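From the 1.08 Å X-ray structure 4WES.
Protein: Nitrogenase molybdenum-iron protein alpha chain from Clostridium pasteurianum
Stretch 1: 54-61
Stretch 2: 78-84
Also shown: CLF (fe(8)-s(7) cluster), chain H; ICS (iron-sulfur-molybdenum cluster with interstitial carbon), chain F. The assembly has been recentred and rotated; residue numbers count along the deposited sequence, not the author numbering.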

# COMPACT_ATOMS: atom_id res chain seq x y z
N ALA A 54 17.48 -10.28 -34.41
CA ALA A 54 18.53 -9.32 -34.80
C ALA A 54 18.22 -7.89 -34.38
O ALA A 54 19.12 -7.12 -34.10
N TYR A 55 16.94 -7.52 -34.33
CA TYR A 55 16.56 -6.20 -33.90
C TYR A 55 16.90 -6.00 -32.43
O TYR A 55 17.44 -4.96 -32.03
N ALA A 56 16.68 -7.03 -31.59
CA ALA A 56 17.09 -6.96 -30.20
C ALA A 56 18.59 -6.72 -30.11
O ALA A 56 19.05 -5.86 -29.37
N GLY A 57 19.38 -7.49 -30.88
CA GLY A 57 20.82 -7.36 -30.80
C GLY A 57 21.35 -6.01 -31.25
O GLY A 57 22.36 -5.51 -30.75
N CYS A 58 20.66 -5.39 -32.19
CA CYS A 58 21.10 -4.08 -32.75
C CYS A 58 20.55 -2.91 -31.94
O CYS A 58 21.31 -2.12 -31.37
N LYS A 59 19.22 -2.78 -31.86
CA LYS A 59 18.60 -1.67 -31.16
C LYS A 59 18.60 -1.88 -29.65
O LYS A 59 18.97 -1.01 -28.88
N GLY A 60 18.11 -3.05 -29.23
CA GLY A 60 17.95 -3.27 -27.81
C GLY A 60 19.25 -3.40 -27.05
O GLY A 60 19.29 -3.08 -25.86
N VAL A 61 20.30 -3.86 -27.73
CA VAL A 61 21.55 -4.22 -27.09
C VAL A 61 22.65 -3.21 -27.41
O VAL A 61 23.07 -2.44 -26.53
N GLY A 78 5.15 -3.35 -30.70
CA GLY A 78 5.82 -4.20 -29.75
C GLY A 78 7.33 -4.14 -29.80
O GLY A 78 7.99 -4.10 -28.77
N CYS A 79 7.87 -4.17 -31.01
CA CYS A 79 9.35 -4.02 -31.07
C CYS A 79 9.85 -2.87 -30.23
O CYS A 79 10.92 -2.93 -29.63
N SER A 80 9.10 -1.76 -30.24
CA SER A 80 9.46 -0.61 -29.39
C SER A 80 9.17 -0.88 -27.91
O SER A 80 10.04 -0.74 -27.06
N PHE A 81 7.92 -1.25 -27.60
CA PHE A 81 7.49 -1.47 -26.21
C PHE A 81 8.40 -2.44 -25.48
O PHE A 81 8.71 -2.23 -24.31
N TYR A 82 8.85 -3.50 -26.15
CA TYR A 82 9.65 -4.52 -25.49
C TYR A 82 11.13 -4.12 -25.31
O TYR A 82 11.89 -4.88 -24.71
N THR A 83 11.47 -2.88 -25.72
CA THR A 83 12.78 -2.30 -25.43
C THR A 83 12.67 -1.16 -24.43
O THR A 83 13.65 -0.42 -24.22
N TRP A 84 11.54 -1.02 -23.76
CA TRP A 84 11.29 0.04 -22.80
C TRP A 84 11.75 -0.35 -21.39
O TRP A 84 10.95 -0.71 -20.51

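Helix 54-61 meets the end of helix 78-81 and the turn that follows it through a small contact, 220 Å² summed over both sides, in which Tyr55, Lys59, Cys79 and Thr83 point their CA-to-CB bonds toward the other stretch. Tyr55 (chi1 t) reaches alongside Cys79, and its hydroxyl donates to a backbone acceptor, Tyr55 OH to Cys79 O at 2.7 Å, and is also hydrogen-bonded elsewhere in the structure. The same side chain lays one ring face against Cys79 CB, which lies 3.8 Å from Tyr55 CE1. Cys79 (chi1 m) belongs to both the contact and the cluster: Cys79 SG bridges CLF FE4 and CLF FE5 at 2.3 Å each, and the backbone atom Cys79 N also ligates CLF FE5 at 2.3 Å. That nitrogen is therefore satisfied by metal. Tyr55 CB approaches the same cluster, 3.5 Å from CLF S3A.

Thr83 (chi1 p) closes the other end. Its hydroxyl is used twice: Thr83 OG1 donates to Ser80 O at 2.8 Å and accepts from Lys59 NZ, also at 2.8 Å. Ser80 O additionally takes the backbone bond from Thr83 N at 2.9 Å, so it accepts from both the backbone and the side chain of Thr83. The methyl Thr83 CG2 lies 3.7 Å from Tyr55 OH and 4.2 Å from Gly60 CA.

Lys59 (chi1 t, chi2 m, then t, t) extends its amine to three acceptors. Besides Thr83 OG1, Lys59 NZ donates to water 1 at 3.1 Å and to water 2 at 2.8 Å. Water 1 continues to Ser80 OG at 2.7 Å, linking in a side chain (chi1 t) whose CA-to-CB bond points away; water 2 donates to Thr83 O at 3.2 Å. Phe81 and Trp84 also point away, whereas Val61 lies outside this contact, its CG1 3.5 Å from ICS S2A.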

# COMPACT_ATOMS: atom_id res chain seq x y z
CB ALA A 54 18.75 -9.38 -36.30
CB TYR A 55 15.06 -5.96 -34.15
CG TYR A 55 14.48 -4.85 -33.32
CD1 TYR A 55 13.89 -5.11 -32.10
CD2 TYR A 55 14.55 -3.52 -33.74
CE1 TYR A 55 13.39 -4.11 -31.32
CE2 TYR A 55 14.05 -2.51 -32.96
CZ TYR A 55 13.45 -2.78 -31.74
OH TYR A 55 12.92 -1.77 -30.99
CB ALA A 56 16.69 -8.26 -29.48
CB CYS A 58 20.62 -4.01 -34.20
SG CYS A 58 21.21 -2.53 -35.06
CB LYS A 59 17.18 -1.44 -31.68
CG LYS A 59 16.49 -0.15 -31.25
CD LYS A 59 15.85 -0.15 -29.88
CE LYS A 59 15.11 1.15 -29.67
NZ LYS A 59 14.44 1.26 -28.35
CB VAL A 61 21.96 -5.68 -27.42
CG1 VAL A 61 23.36 -5.99 -26.91
CG2 VAL A 61 20.92 -6.64 -26.84
CB CYS A 79 9.79 -3.88 -32.52
SG CYS A 79 9.09 -5.08 -33.67
CB SER A 80 8.67 0.60 -29.89
OG SER A 80 9.00 1.76 -29.13
CB PHE A 81 6.05 -2.02 -26.21
CG PHE A 81 5.51 -2.27 -24.84
CD1 PHE A 81 4.87 -1.28 -24.12
CD2 PHE A 81 5.64 -3.52 -24.26
CE1 PHE A 81 4.36 -1.50 -22.85
CE2 PHE A 81 5.16 -3.75 -23.00
CZ PHE A 81 4.52 -2.76 -22.29
CB TYR A 82 9.48 -5.86 -26.22
CG TYR A 82 8.07 -6.36 -26.08
CD1 TYR A 82 7.54 -6.65 -24.83
CD2 TYR A 82 7.25 -6.54 -27.18
CE1 TYR A 82 6.23 -7.07 -24.67
CE2 TYR A 82 5.94 -6.94 -27.02
CZ TYR A 82 5.43 -7.23 -25.78
OH TYR A 82 4.13 -7.66 -25.59
CB THR A 83 13.52 -1.88 -26.70
OG1 THR A 83 12.83 -0.81 -27.37
CG2 THR A 83 13.73 -3.06 -27.62
CB TRP A 84 9.81 0.46 -22.85
CG TRP A 84 9.45 1.76 -22.25
CD1 TRP A 84 10.27 2.70 -21.70
CD2 TRP A 84 8.13 2.28 -22.14
NE1 TRP A 84 9.55 3.79 -21.27
CE2 TRP A 84 8.22 3.52 -21.50
CE3 TRP A 84 6.88 1.78 -22.46
CZ2 TRP A 84 7.10 4.29 -21.20
CZ3 TRP A 84 5.76 2.55 -22.19
CH2 TRP A 84 5.88 3.79 -21.56
FE1 CLF H . 10.44 -9.02 -35.52
FE2 CLF H . 9.65 -9.67 -33.24
FE3 CLF H . 12.28 -8.86 -33.44
FE4 CLF H . 10.21 -7.14 -33.71
S1 CLF H . 8.34 -8.20 -34.75
S2A CLF H . 11.34 -10.80 -34.30
S4A CLF H . 10.79 -8.26 -31.82
S3A CLF H . 12.00 -7.32 -35.16
FE5 CLF H . 7.27 -5.82 -32.46
FE6 CLF H . 4.91 -7.24 -34.81
FE7 CLF H . 5.00 -7.30 -32.06
FE8 CLF H . 6.87 -8.96 -33.06
S2B CLF H . 5.30 -5.46 -33.41
S3B CLF H . 4.64 -9.10 -33.47
S4B CLF H . 7.09 -7.68 -31.14
FE1 ICS F . 27.51 -9.20 -24.80
MO1 ICS F . 21.14 -10.34 -22.24
FE2 ICS F . 24.96 -9.58 -25.44
FE3 ICS F . 25.59 -8.17 -23.25
FE4 ICS F . 26.04 -10.79 -23.34
FE5 ICS F . 23.68 -11.24 -22.41
FE6 ICS F . 22.61 -9.98 -24.46
FE7 ICS F . 23.22 -8.65 -22.32
CX ICS F . 24.39 -9.76 -23.53
S1A ICS F . 26.57 -11.16 -25.55
S1B ICS F . 21.97 -11.97 -23.69
S2A ICS F . 26.05 -7.59 -25.42
S2B ICS F . 23.06 -9.74 -26.58
S3A ICS F . 25.49 -12.53 -22.06
S3B ICS F . 21.36 -8.38 -23.55
S4A ICS F . 27.46 -9.20 -22.49
S4B ICS F . 22.86 -10.09 -20.67
S5A ICS F . 24.41 -6.85 -21.89
O HOH W 1 11.69 1.95 -29.62
O HOH W 2 15.89 0.95 -25.98